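Local coordinates for protein toll (Drosophila melanogaster, PDB 4LXR) that acts as the receptor for the cleaved cytokine spaetzle C-106, switching on Toll signalling in antifungal immunity and in dorsal-ventral patterning of the embryo, at residues A[461-472]-A[488-496]; A[702-711]-A[734-745]. All coordinates share one frame; numbering follows the deposited sequence.

Overall arrangement
Both contacts lie in the extracellular leucine-rich repeat part of the receptor and follow each other along the chain, neither nesting nor crossing. Toward the end of the long first array of repeats, interaction 1 closes first: the convex-side helix 463-467 and the turn after it meet 488-496, across a short loop that holds strands 474-476 and 484-485, so neighbouring repeats are tied together. The chain then passes the first C-terminal cap and enters a second, smaller repeat array. There interaction 2 joins helix 704-710 of the last repeat to helix 733-740 of the second cap, around strand 718-720. The nearest atoms of the two contacts are about 42 Å apart.

Interaction 1 (A[461-472]-A[488-496]); sequences VYNDWKNTMLQL and EDLAFLSQN
Val-461, Lys-466 and Phe-492 meet at the apolar centre. Lys-466 lays its CG over one face of the Phe-492 ring, a CH-pi contact 4.1 Å from that carbon to the ring centroid, while Val-461 CG1 comes within 3.7 Å of Phe-492 CZ. The backbone oxygen of Trp-465 lies at the ring edge, in its plane. Val-461 reaches the ring because CG1 is anti to the backbone N (chi1 180°). Farther along, Leu-470 and Leu-493 lie side by side, pointing the same way.

From the ring the Lys-466 chain bends at chi3 (-61°) and delivers NZ to Glu-488 O at 3.1 Å, above the carbonyl plane. The same ammonium gives a bond to a water that in turn donates to Val-461 O and Asp-489 OD1; the other carboxylate oxygen of Asp-489 is bonded to Gly-486 N. Replacing Lys-466 by an alanine removes the CG that packs on the ring and would probably leave the Glu-488 carbonyl and the bridging water without their ammonium partner.

Backbone bonds join the two segments farther along: Leu-493 N gives a hydrogen bond to Lys-466 O (2.8 Å), and Gln-495 N a longer one to Leu-470 O. Ser-494 OG donates at 2.8 Å to Leu-472 O, in the last residue of the type I turn 469-472. At the outer edge Asn-496 ND2 reaches Gln-471 O at 2.7 Å, almost straight at 175°, with the acceptor in its amide plane. Phe-492 O and Ser-494 O both accept from Asn-525 ND2, which links 488-496 to the next turn of the coil. Such stacking of coil on coil, with backbone bonds between successive turns, is characteristic of the leucine-rich repeat solenoid.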
loop_
_atom_site.group_PDB
_atom_site.type_symbol
_atom_site.label_atom_id
_atom_site.label_comp_id
_atom_site.label_asym_id
_atom_site.label_seq_id
_atom_site.Cartn_x
_atom_site.Cartn_y
_atom_site.Cartn_z
ATOM N N VAL A 461 -17.933 -5.031 -17.700
ATOM C CA VAL A 461 -16.587 -4.970 -18.262
ATOM C C VAL A 461 -16.648 -4.488 -19.713
ATOM O O VAL A 461 -16.989 -5.255 -20.605
ATOM C CB VAL A 461 -15.904 -6.350 -18.222
ATOM C CG1 VAL A 461 -14.527 -6.262 -18.812
ATOM C CG2 VAL A 461 -15.854 -6.878 -16.793
ATOM N N TYR A 462 -16.321 -3.217 -19.939
ATOM C CA TYR A 462 -16.448 -2.590 -21.263
ATOM C C TYR A 462 -15.525 -3.149 -22.343
ATOM O O TYR A 462 -14.497 -3.748 -22.048
ATOM C CB TYR A 462 -16.284 -1.060 -21.152
ATOM C CG TYR A 462 -17.516 -0.395 -20.597
ATOM C CD1 TYR A 462 -17.840 -0.507 -19.245
ATOM C CD2 TYR A 462 -18.377 0.319 -21.426
ATOM C CE1 TYR A 462 -18.988 0.083 -18.733
ATOM C CE2 TYR A 462 -19.519 0.928 -20.919
ATOM C CZ TYR A 462 -19.822 0.800 -19.576
ATOM O OH TYR A 462 -20.958 1.395 -19.077
ATOM N N ASN A 463 -15.896 -2.923 -23.599
ATOM C CA ASN A 463 -15.181 -3.480 -24.749
ATOM C C ASN A 463 -13.744 -2.992 -24.898
ATOM O O ASN A 463 -12.833 -3.787 -25.148
ATOM C CB ASN A 463 -15.951 -3.204 -26.045
ATOM C CG ASN A 463 -15.180 -3.630 -27.282
ATOM O OD1 ASN A 463 -15.167 -4.804 -27.649
ATOM N ND2 ASN A 463 -14.530 -2.672 -27.934
ATOM N N ASP A 464 -13.541 -1.686 -24.755
ATOM C CA ASP A 464 -12.210 -1.122 -24.944
ATOM C C ASP A 464 -11.213 -1.641 -23.916
ATOM O O ASP A 464 -10.026 -1.751 -24.218
ATOM C CB ASP A 464 -12.240 0.412 -24.943
ATOM C CG ASP A 464 -13.014 0.979 -23.771
ATOM O OD1 ASP A 464 -14.164 0.532 -23.538
ATOM O OD2 ASP A 464 -12.470 1.875 -23.088
ATOM N N TRP A 465 -11.690 -1.972 -22.715
ATOM C CA TRP A 465 -10.788 -2.447 -21.660
ATOM C C TRP A 465 -10.203 -3.798 -22.050
ATOM O O TRP A 465 -9.085 -4.143 -21.660
ATOM C CB TRP A 465 -11.498 -2.554 -20.300
ATOM C CG TRP A 465 -12.132 -1.269 -19.813
ATOM C CD1 TRP A 465 -11.904 -0.008 -20.283
ATOM C CD2 TRP A 465 -13.104 -1.136 -18.765
ATOM N NE1 TRP A 465 -12.679 0.899 -19.602
ATOM C CE2 TRP A 465 -13.423 0.231 -18.662
ATOM C CE3 TRP A 465 -13.738 -2.042 -17.910
ATOM C CZ2 TRP A 465 -14.351 0.717 -17.738
ATOM C CZ3 TRP A 465 -14.667 -1.562 -16.997
ATOM C CH2 TRP A 465 -14.959 -0.195 -16.914
ATOM N N LYS A 466 -10.963 -4.562 -22.829
ATOM C CA LYS A 466 -10.526 -5.894 -23.232
ATOM C C LYS A 466 -9.746 -5.857 -24.539
ATOM O O LYS A 466 -8.787 -6.606 -24.722
ATOM C CB LYS A 466 -11.728 -6.835 -23.404
ATOM C CG LYS A 466 -12.482 -7.192 -22.131
ATOM C CD LYS A 466 -13.645 -8.132 -22.449
ATOM C CE LYS A 466 -14.624 -7.461 -23.408
ATOM N NZ LYS A 466 -15.890 -8.197 -23.593
ATOM N N ASN A 467 -10.173 -4.996 -25.457
ATOM C CA ASN A 467 -9.730 -5.115 -26.843
ATOM C C ASN A 467 -8.951 -3.928 -27.387
ATOM O O ASN A 467 -8.284 -4.048 -28.413
ATOM C CB ASN A 467 -10.925 -5.408 -27.748
ATOM C CG ASN A 467 -11.619 -6.705 -27.385
ATOM O OD1 ASN A 467 -10.971 -7.735 -27.182
ATOM N ND2 ASN A 467 -12.945 -6.659 -27.293
ATOM N N THR A 468 -9.021 -2.792 -26.702
ATOM C CA THR A 468 -8.366 -1.593 -27.202
ATOM C C THR A 468 -7.129 -1.274 -26.370
ATOM O O THR A 468 -6.127 -0.807 -26.890
ATOM C CB THR A 468 -9.331 -0.386 -27.220
ATOM O OG1 THR A 468 -10.513 -0.725 -27.954
ATOM C CG2 THR A 468 -8.675 0.822 -27.869
ATOM N N MET A 469 -7.196 -1.542 -25.072
ATOM C CA MET A 469 -6.072 -1.262 -24.190
ATOM C C MET A 469 -5.136 -2.450 -24.138
ATOM O O MET A 469 -5.205 -3.278 -23.224
ATOM C CB MET A 469 -6.567 -0.911 -22.792
ATOM C CG MET A 469 -7.488 0.280 -22.796
ATOM S SD MET A 469 -8.116 0.674 -21.164
ATOM C CE MET A 469 -9.125 2.115 -21.551
ATOM N N LEU A 470 -4.250 -2.524 -25.124
ATOM C CA LEU A 470 -3.405 -3.696 -25.297
ATOM C C LEU A 470 -2.184 -3.650 -24.386
ATOM O O LEU A 470 -1.436 -4.624 -24.287
ATOM C CB LEU A 470 -2.988 -3.830 -26.761
ATOM C CG LEU A 470 -3.820 -4.784 -27.624
ATOM C CD1 LEU A 470 -5.280 -4.805 -27.202
ATOM C CD2 LEU A 470 -3.694 -4.398 -29.090
ATOM N N GLN A 471 -2.001 -2.520 -23.709
ATOM C CA GLN A 471 -0.859 -2.343 -22.815
ATOM C C GLN A 471 -1.279 -2.288 -21.339
ATOM O O GLN A 471 -0.434 -2.128 -20.461
ATOM C CB GLN A 471 -0.071 -1.082 -23.193
ATOM C CG GLN A 471 0.503 -1.087 -24.608
ATOM C CD GLN A 471 1.703 -2.003 -24.744
ATOM O OE1 GLN A 471 2.663 -1.904 -23.978
ATOM N NE2 GLN A 471 1.655 -2.905 -25.719
ATOM N N LEU A 472 -2.574 -2.442 -21.072
ATOM C CA LEU A 472 -3.105 -2.310 -19.711
ATOM C C LEU A 472 -2.419 -3.250 -18.722
ATOM O O LEU A 472 -2.320 -4.453 -18.964
ATOM C CB LEU A 472 -4.623 -2.526 -19.693
ATOM C CG LEU A 472 -5.405 -1.919 -18.528
ATOM C CD1 LEU A 472 -5.283 -0.392 -18.529
ATOM C CD2 LEU A 472 -6.866 -2.330 -18.578
ATOM N N GLU A 488 -16.683 -14.226 -21.857
ATOM C CA GLU A 488 -16.429 -13.002 -22.619
ATOM C C GLU A 488 -15.991 -11.842 -21.728
ATOM O O GLU A 488 -15.315 -10.921 -22.193
ATOM C CB GLU A 488 -17.670 -12.585 -23.411
ATOM C CG GLU A 488 -18.138 -13.602 -24.422
ATOM C CD GLU A 488 -19.404 -14.328 -23.980
ATOM O OE1 GLU A 488 -19.668 -14.400 -22.758
ATOM O OE2 GLU A 488 -20.139 -14.822 -24.863
ATOM N N ASP A 489 -16.393 -11.871 -20.459
ATOM C CA ASP A 489 -16.037 -10.800 -19.523
ATOM C C ASP A 489 -14.579 -10.906 -19.074
ATOM O O ASP A 489 -14.025 -9.945 -18.542
ATOM C CB ASP A 489 -16.956 -10.811 -18.298
ATOM C CG ASP A 489 -18.409 -10.532 -18.649
ATOM O OD1 ASP A 489 -18.669 -9.721 -19.566
ATOM O OD2 ASP A 489 -19.295 -11.125 -17.998
ATOM N N LEU A 490 -13.968 -12.075 -19.288
ATOM C CA LEU A 490 -12.578 -12.302 -18.896
ATOM C C LEU A 490 -11.623 -12.292 -20.081
ATOM O O LEU A 490 -10.433 -12.549 -19.916
ATOM C CB LEU A 490 -12.415 -13.638 -18.151
ATOM C CG LEU A 490 -13.328 -14.002 -16.974
ATOM C CD1 LEU A 490 -13.120 -15.463 -16.616
ATOM C CD2 LEU A 490 -13.101 -13.116 -15.756
ATOM N N ALA A 491 -12.127 -11.992 -21.273
ATOM C CA ALA A 491 -11.288 -12.073 -22.469
ATOM C C ALA A 491 -10.472 -10.806 -22.751
ATOM O O ALA A 491 -10.644 -10.174 -23.798
ATOM C CB ALA A 491 -12.124 -12.463 -23.690
ATOM N N PHE A 492 -9.577 -10.454 -21.828
ATOM C CA PHE A 492 -8.719 -9.274 -21.989
ATOM C C PHE A 492 -7.531 -9.621 -22.891
ATOM O O PHE A 492 -6.882 -10.645 -22.690
ATOM C CB PHE A 492 -8.197 -8.778 -20.633
ATOM C CG PHE A 492 -9.272 -8.369 -19.663
ATOM C CD1 PHE A 492 -9.732 -7.057 -19.626
ATOM C CD2 PHE A 492 -9.810 -9.284 -18.772
ATOM C CE1 PHE A 492 -10.719 -6.674 -18.729
ATOM C CE2 PHE A 492 -10.804 -8.903 -17.868
ATOM C CZ PHE A 492 -11.253 -7.590 -17.847
ATOM N N LEU A 493 -7.231 -8.759 -23.861
ATOM C CA LEU A 493 -6.210 -9.060 -24.868
ATOM C C LEU A 493 -4.831 -8.464 -24.566
ATOM O O LEU A 493 -3.885 -8.652 -25.335
ATOM C CB LEU A 493 -6.675 -8.595 -26.253
ATOM C CG LEU A 493 -7.431 -9.577 -27.154
ATOM C CD1 LEU A 493 -8.442 -10.412 -26.378
ATOM C CD2 LEU A 493 -8.109 -8.813 -28.282
ATOM N N SER A 494 -4.706 -7.756 -23.451
ATOM C CA SER A 494 -3.433 -7.117 -23.113
ATOM C C SER A 494 -2.280 -8.105 -22.864
ATOM O O SER A 494 -2.442 -9.124 -22.189
ATOM C CB SER A 494 -3.590 -6.180 -21.915
ATOM O OG SER A 494 -2.321 -5.723 -21.491
ATOM N N GLN A 495 -1.108 -7.772 -23.396
ATOM C CA GLN A 495 0.059 -8.642 -23.302
ATOM C C GLN A 495 1.095 -8.098 -22.324
ATOM O O GLN A 495 2.265 -8.479 -22.374
ATOM C CB GLN A 495 0.690 -8.823 -24.687
ATOM C CG GLN A 495 0.012 -9.877 -25.558
ATOM C CD GLN A 495 0.669 -11.244 -25.427
ATOM O OE1 GLN A 495 0.832 -11.767 -24.323
ATOM N NE2 GLN A 495 1.066 -11.823 -26.557
ATOM N N ASN A 496 0.648 -7.217 -21.434
ATOM C CA ASN A 496 1.522 -6.512 -20.501
ATOM C C ASN A 496 1.205 -6.879 -19.048
ATOM O O ASN A 496 1.037 -6.009 -18.204
ATOM C CB ASN A 496 1.376 -5.000 -20.716
ATOM C CG ASN A 496 2.398 -4.181 -19.932
ATOM O OD1 ASN A 496 3.490 -4.657 -19.613
ATOM N ND2 ASN A 496 2.038 -2.939 -19.618
HETATM O O HOH W 1 -17.341 -7.860 -21.076
#

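Interaction 2 (A[702-711]-A[734-745]); sequences LNATVLGFLN and PLLLFTQDNFER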
loop_
_atom_site.group_PDB
_atom_site.type_symbol
_atom_site.label_atom_id
_atom_site.label_comp_id
_atom_site.label_asym_id
_atom_site.label_seq_id
_atom_site.Cartn_x
_atom_site.Cartn_y
_atom_site.Cartn_z
ATOM N N LEU A 702 -40.834 -63.308 -8.666
ATOM C CA LEU A 702 -40.609 -62.454 -9.829
ATOM C C LEU A 702 -40.760 -63.255 -11.123
ATOM O O LEU A 702 -40.047 -64.238 -11.337
ATOM C CB LEU A 702 -39.203 -61.857 -9.773
ATOM C CG LEU A 702 -38.993 -60.367 -9.553
ATOM C CD1 LEU A 702 -40.011 -59.776 -8.580
ATOM C CD2 LEU A 702 -37.566 -60.144 -9.062
ATOM N N ASN A 703 -41.665 -62.817 -11.991
ATOM C CA ASN A 703 -41.868 -63.453 -13.289
ATOM C C ASN A 703 -40.588 -63.503 -14.120
ATOM O O ASN A 703 -39.754 -62.599 -14.045
ATOM C CB ASN A 703 -42.967 -62.723 -14.064
ATOM C CG ASN A 703 -43.668 -63.621 -15.070
ATOM O OD1 ASN A 703 -43.127 -64.648 -15.492
ATOM N ND2 ASN A 703 -44.884 -63.234 -15.462
ATOM N N ALA A 704 -40.436 -64.564 -14.912
ATOM C CA ALA A 704 -39.277 -64.703 -15.794
ATOM C C ALA A 704 -39.180 -63.547 -16.812
ATOM O O ALA A 704 -38.100 -63.234 -17.317
ATOM C CB ALA A 704 -39.294 -66.063 -16.499
ATOM N N THR A 705 -40.311 -62.909 -17.097
ATOM C CA THR A 705 -40.315 -61.742 -17.967
ATOM C C THR A 705 -39.619 -60.532 -17.313
ATOM O O THR A 705 -38.951 -59.740 -17.990
ATOM C CB THR A 705 -41.740 -61.376 -18.423
ATOM O OG1 THR A 705 -41.675 -60.241 -19.290
ATOM C CG2 THR A 705 -42.626 -61.050 -17.235
ATOM N N VAL A 706 -39.762 -60.403 -15.997
ATOM C CA VAL A 706 -39.089 -59.337 -15.270
ATOM C C VAL A 706 -37.595 -59.625 -15.182
ATOM O O VAL A 706 -36.770 -58.719 -15.293
ATOM C CB VAL A 706 -39.672 -59.152 -13.864
ATOM C CG1 VAL A 706 -38.786 -58.226 -13.037
ATOM C CG2 VAL A 706 -41.072 -58.594 -13.959
ATOM N N LEU A 707 -37.254 -60.897 -15.011
ATOM C CA LEU A 707 -35.858 -61.309 -14.917
ATOM C C LEU A 707 -35.145 -61.076 -16.245
ATOM O O LEU A 707 -33.972 -60.710 -16.262
ATOM C CB LEU A 707 -35.746 -62.781 -14.487
ATOM C CG LEU A 707 -36.443 -63.110 -13.161
ATOM C CD1 LEU A 707 -36.380 -64.605 -12.853
ATOM C CD2 LEU A 707 -35.849 -62.293 -12.010
ATOM N N GLY A 708 -35.858 -61.281 -17.354
ATOM C CA GLY A 708 -35.299 -61.035 -18.673
ATOM C C GLY A 708 -34.967 -59.562 -18.863
ATOM O O GLY A 708 -33.904 -59.210 -19.377
ATOM N N PHE A 709 -35.887 -58.705 -18.425
ATOM C CA PHE A 709 -35.717 -57.254 -18.446
ATOM C C PHE A 709 -34.477 -56.833 -17.649
ATOM O O PHE A 709 -33.693 -55.987 -18.088
ATOM C CB PHE A 709 -36.981 -56.616 -17.863
ATOM C CG PHE A 709 -36.946 -55.109 -17.787
ATOM C CD1 PHE A 709 -36.320 -54.463 -16.722
ATOM C CD2 PHE A 709 -37.588 -54.340 -18.752
ATOM C CE1 PHE A 709 -36.301 -53.076 -16.641
ATOM C CE2 PHE A 709 -37.577 -52.955 -18.674
ATOM C CZ PHE A 709 -36.939 -52.323 -17.613
ATOM N N LEU A 710 -34.306 -57.426 -16.474
ATOM C CA LEU A 710 -33.160 -57.121 -15.620
ATOM C C LEU A 710 -31.803 -57.476 -16.246
ATOM O O LEU A 710 -30.783 -56.850 -15.933
ATOM C CB LEU A 710 -33.337 -57.787 -14.259
ATOM C CG LEU A 710 -34.481 -57.112 -13.502
ATOM C CD1 LEU A 710 -34.780 -57.826 -12.197
ATOM C CD2 LEU A 710 -34.141 -55.631 -13.259
ATOM N N ASN A 711 -31.799 -58.466 -17.136
ATOM C CA ASN A 711 -30.613 -58.775 -17.937
ATOM C C ASN A 711 -30.427 -57.797 -19.097
ATOM O O ASN A 711 -30.461 -58.190 -20.268
ATOM C CB ASN A 711 -30.686 -60.200 -18.482
ATOM C CG ASN A 711 -30.502 -61.245 -17.402
ATOM O OD1 ASN A 711 -30.404 -60.920 -16.220
ATOM N ND2 ASN A 711 -30.450 -62.510 -17.805
ATOM N N PRO A 734 -36.613 -69.963 -11.657
ATOM C CA PRO A 734 -35.973 -68.925 -12.475
ATOM C C PRO A 734 -35.326 -67.831 -11.642
ATOM O O PRO A 734 -34.230 -67.403 -11.994
ATOM C CB PRO A 734 -37.132 -68.336 -13.301
ATOM C CG PRO A 734 -38.371 -68.996 -12.809
ATOM C CD PRO A 734 -37.970 -70.265 -12.152
ATOM N N LEU A 735 -35.991 -67.401 -10.570
ATOM C CA LEU A 735 -35.436 -66.390 -9.678
ATOM C C LEU A 735 -34.163 -66.902 -9.008
ATOM O O LEU A 735 -33.179 -66.165 -8.893
ATOM C CB LEU A 735 -36.458 -65.926 -8.631
ATOM C CG LEU A 735 -35.926 -65.002 -7.521
ATOM C CD1 LEU A 735 -35.321 -63.727 -8.080
ATOM C CD2 LEU A 735 -36.977 -64.678 -6.479
ATOM N N LEU A 736 -34.171 -68.162 -8.585
ATOM C CA LEU A 736 -32.986 -68.731 -7.945
ATOM C C LEU A 736 -31.816 -68.738 -8.923
ATOM O O LEU A 736 -30.727 -68.282 -8.582
ATOM C CB LEU A 736 -33.252 -70.136 -7.371
ATOM C CG LEU A 736 -32.123 -70.701 -6.495
ATOM C CD1 LEU A 736 -31.915 -69.821 -5.272
ATOM C CD2 LEU A 736 -32.330 -72.190 -6.065
ATOM N N LEU A 737 -32.046 -69.224 -10.144
ATOM C CA LEU A 737 -30.986 -69.243 -11.166
ATOM C C LEU A 737 -30.485 -67.831 -11.552
ATOM O O LEU A 737 -29.289 -67.634 -11.750
ATOM C CB LEU A 737 -31.420 -70.028 -12.412
ATOM C CG LEU A 737 -31.564 -71.554 -12.293
ATOM C CD1 LEU A 737 -32.165 -72.134 -13.584
ATOM C CD2 LEU A 737 -30.238 -72.241 -11.941
ATOM N N PHE A 738 -31.406 -66.874 -11.654
ATOM C CA PHE A 738 -31.053 -65.479 -11.899
ATOM C C PHE A 738 -30.055 -64.972 -10.857
ATOM O O PHE A 738 -28.994 -64.466 -11.218
ATOM C CB PHE A 738 -32.310 -64.588 -11.927
ATOM C CG PHE A 738 -32.018 -63.106 -12.026
ATOM C CD1 PHE A 738 -31.674 -62.525 -13.242
ATOM C CD2 PHE A 738 -32.113 -62.287 -10.905
ATOM C CE1 PHE A 738 -31.410 -61.149 -13.335
ATOM C CE2 PHE A 738 -31.852 -60.909 -10.989
ATOM C CZ PHE A 738 -31.500 -60.343 -12.207
ATOM N N THR A 739 -30.384 -65.135 -9.577
ATOM C CA THR A 739 -29.527 -64.632 -8.509
ATOM C C THR A 739 -28.139 -65.271 -8.536
ATOM O O THR A 739 -27.136 -64.592 -8.310
ATOM C CB THR A 739 -30.142 -64.824 -7.107
ATOM O OG1 THR A 739 -30.210 -66.229 -6.805
ATOM C CG2 THR A 739 -31.535 -64.184 -7.029
ATOM N N GLN A 740 -28.097 -66.567 -8.835
ATOM C CA GLN A 740 -26.851 -67.317 -8.869
ATOM C C GLN A 740 -25.909 -66.824 -9.964
ATOM O O GLN A 740 -24.683 -66.840 -9.777
ATOM C CB GLN A 740 -27.106 -68.836 -9.020
ATOM C CG GLN A 740 -27.863 -69.476 -7.860
ATOM C CD GLN A 740 -28.138 -70.951 -8.091
ATOM O OE1 GLN A 740 -28.013 -71.446 -9.208
ATOM N NE2 GLN A 740 -28.495 -71.661 -7.031
ATOM N N ASP A 741 -26.454 -66.394 -11.103
ATOM C CA ASP A 741 -25.570 -65.886 -12.160
ATOM C C ASP A 741 -25.515 -64.349 -12.267
ATOM O O ASP A 741 -25.050 -63.808 -13.267
ATOM C CB ASP A 741 -25.907 -66.495 -13.517
ATOM C CG ASP A 741 -24.704 -66.541 -14.452
ATOM O OD1 ASP A 741 -23.551 -66.624 -13.959
ATOM O OD2 ASP A 741 -24.914 -66.513 -15.684
ATOM N N ASN A 742 -25.984 -63.644 -11.248
ATOM C CA ASN A 742 -25.955 -62.175 -11.320
ATOM C C ASN A 742 -25.358 -61.529 -10.100
ATOM O O ASN A 742 -25.919 -60.609 -9.529
ATOM C CB ASN A 742 -27.336 -61.604 -11.639
ATOM C CG ASN A 742 -27.705 -61.810 -13.086
ATOM O OD1 ASN A 742 -27.304 -61.034 -13.940
ATOM N ND2 ASN A 742 -28.429 -62.883 -13.378
ATOM N N PHE A 743 -24.208 -62.043 -9.708
ATOM C CA PHE A 743 -23.454 -61.510 -8.610
ATOM C C PHE A 743 -23.228 -59.986 -8.745
ATOM O O PHE A 743 -23.240 -59.273 -7.739
ATOM C CB PHE A 743 -22.117 -62.238 -8.518
ATOM C CG PHE A 743 -21.023 -61.395 -7.977
ATOM C CD1 PHE A 743 -20.929 -61.154 -6.615
ATOM C CD2 PHE A 743 -20.088 -60.832 -8.829
ATOM C CE1 PHE A 743 -19.924 -60.355 -6.111
ATOM C CE2 PHE A 743 -19.083 -60.047 -8.341
ATOM C CZ PHE A 743 -19.002 -59.799 -6.976
ATOM N N GLU A 744 -23.036 -59.506 -9.979
ATOM C CA GLU A 744 -22.771 -58.079 -10.242
ATOM C C GLU A 744 -23.987 -57.150 -10.095
ATOM O O GLU A 744 -23.847 -56.040 -9.610
ATOM C CB GLU A 744 -22.151 -57.871 -11.636
ATOM C CG GLU A 744 -20.813 -58.555 -11.846
ATOM C CD GLU A 744 -20.951 -59.975 -12.402
ATOM O OE1 GLU A 744 -22.067 -60.533 -12.373
ATOM O OE2 GLU A 744 -19.940 -60.531 -12.873
ATOM N N ARG A 745 -25.165 -57.593 -10.521
ATOM C CA ARG A 745 -26.347 -56.741 -10.502
ATOM C C ARG A 745 -27.116 -56.725 -9.179
ATOM O O ARG A 745 -28.026 -55.915 -9.013
ATOM C CB ARG A 745 -27.337 -57.165 -11.589
ATOM C CG ARG A 745 -26.767 -57.282 -12.967
ATOM C CD ARG A 745 -27.798 -57.896 -13.890
ATOM N NE ARG A 745 -27.233 -58.201 -15.196
ATOM C CZ ARG A 745 -26.947 -57.282 -16.109
ATOM N NH1 ARG A 745 -27.173 -56.007 -15.849
ATOM N NH2 ARG A 745 -26.431 -57.637 -17.277
#
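Ala-704 and Leu-707 meet Pro-734 where a C-terminal leucine-rich repeat cap (LRRCT) packs its helix on the helix of the last repeat. The short axes of 704-710 and 734-740 run nearly parallel, 16° apart and 10.2 Å at closest approach, and no hydrogen bond crosses between the segments. Pro-734 opens the second segment with its CB 3.8 Å from Leu-707 CD1, the same methyl that also rests against the peptide joining Pro-734 to Leu-735. Leu-735 follows; its CD1 touches both Leu-702 CD2 and Leu-707 CD2, which lie to the same side of it, and its side chain also touches Trp-726 of the cap.

One turn on, Phe-738 is the large wedge of the contact. With CG anti to the backbone N (chi1 174°), its ring is carried in among Leu-707, Leu-710 and Asn-711. Leu-707 CD2 sits over one face, offset toward the rim, in a CH-pi contact 4.1 Å from the ring centroid. The Leu-710 and Phe-738 side chains cross at about a right angle, Leu-710 CB 3.8 Å from Phe-738 CZ. Asn-711, which is poorly ordered, brings OD1 to the ring edge in its plane, the amide turned only 22° from the ring.

Past the helix, Asn-742 folds back: its ND2 donates to Phe-738 O at 2.7 Å, nearly straight, which pins the chain as it leaves the helix. Its OD1 in turn takes a weak bond from Arg-745 NE. That arginine also gives NH1 to Arg-717 O, tying the cap to the chain just before strand 718-720. Over one face of its guanidinium lies the backbone carbonyl of Leu-710, with Leu-710 O 3.7 Å from Arg-745 NH1.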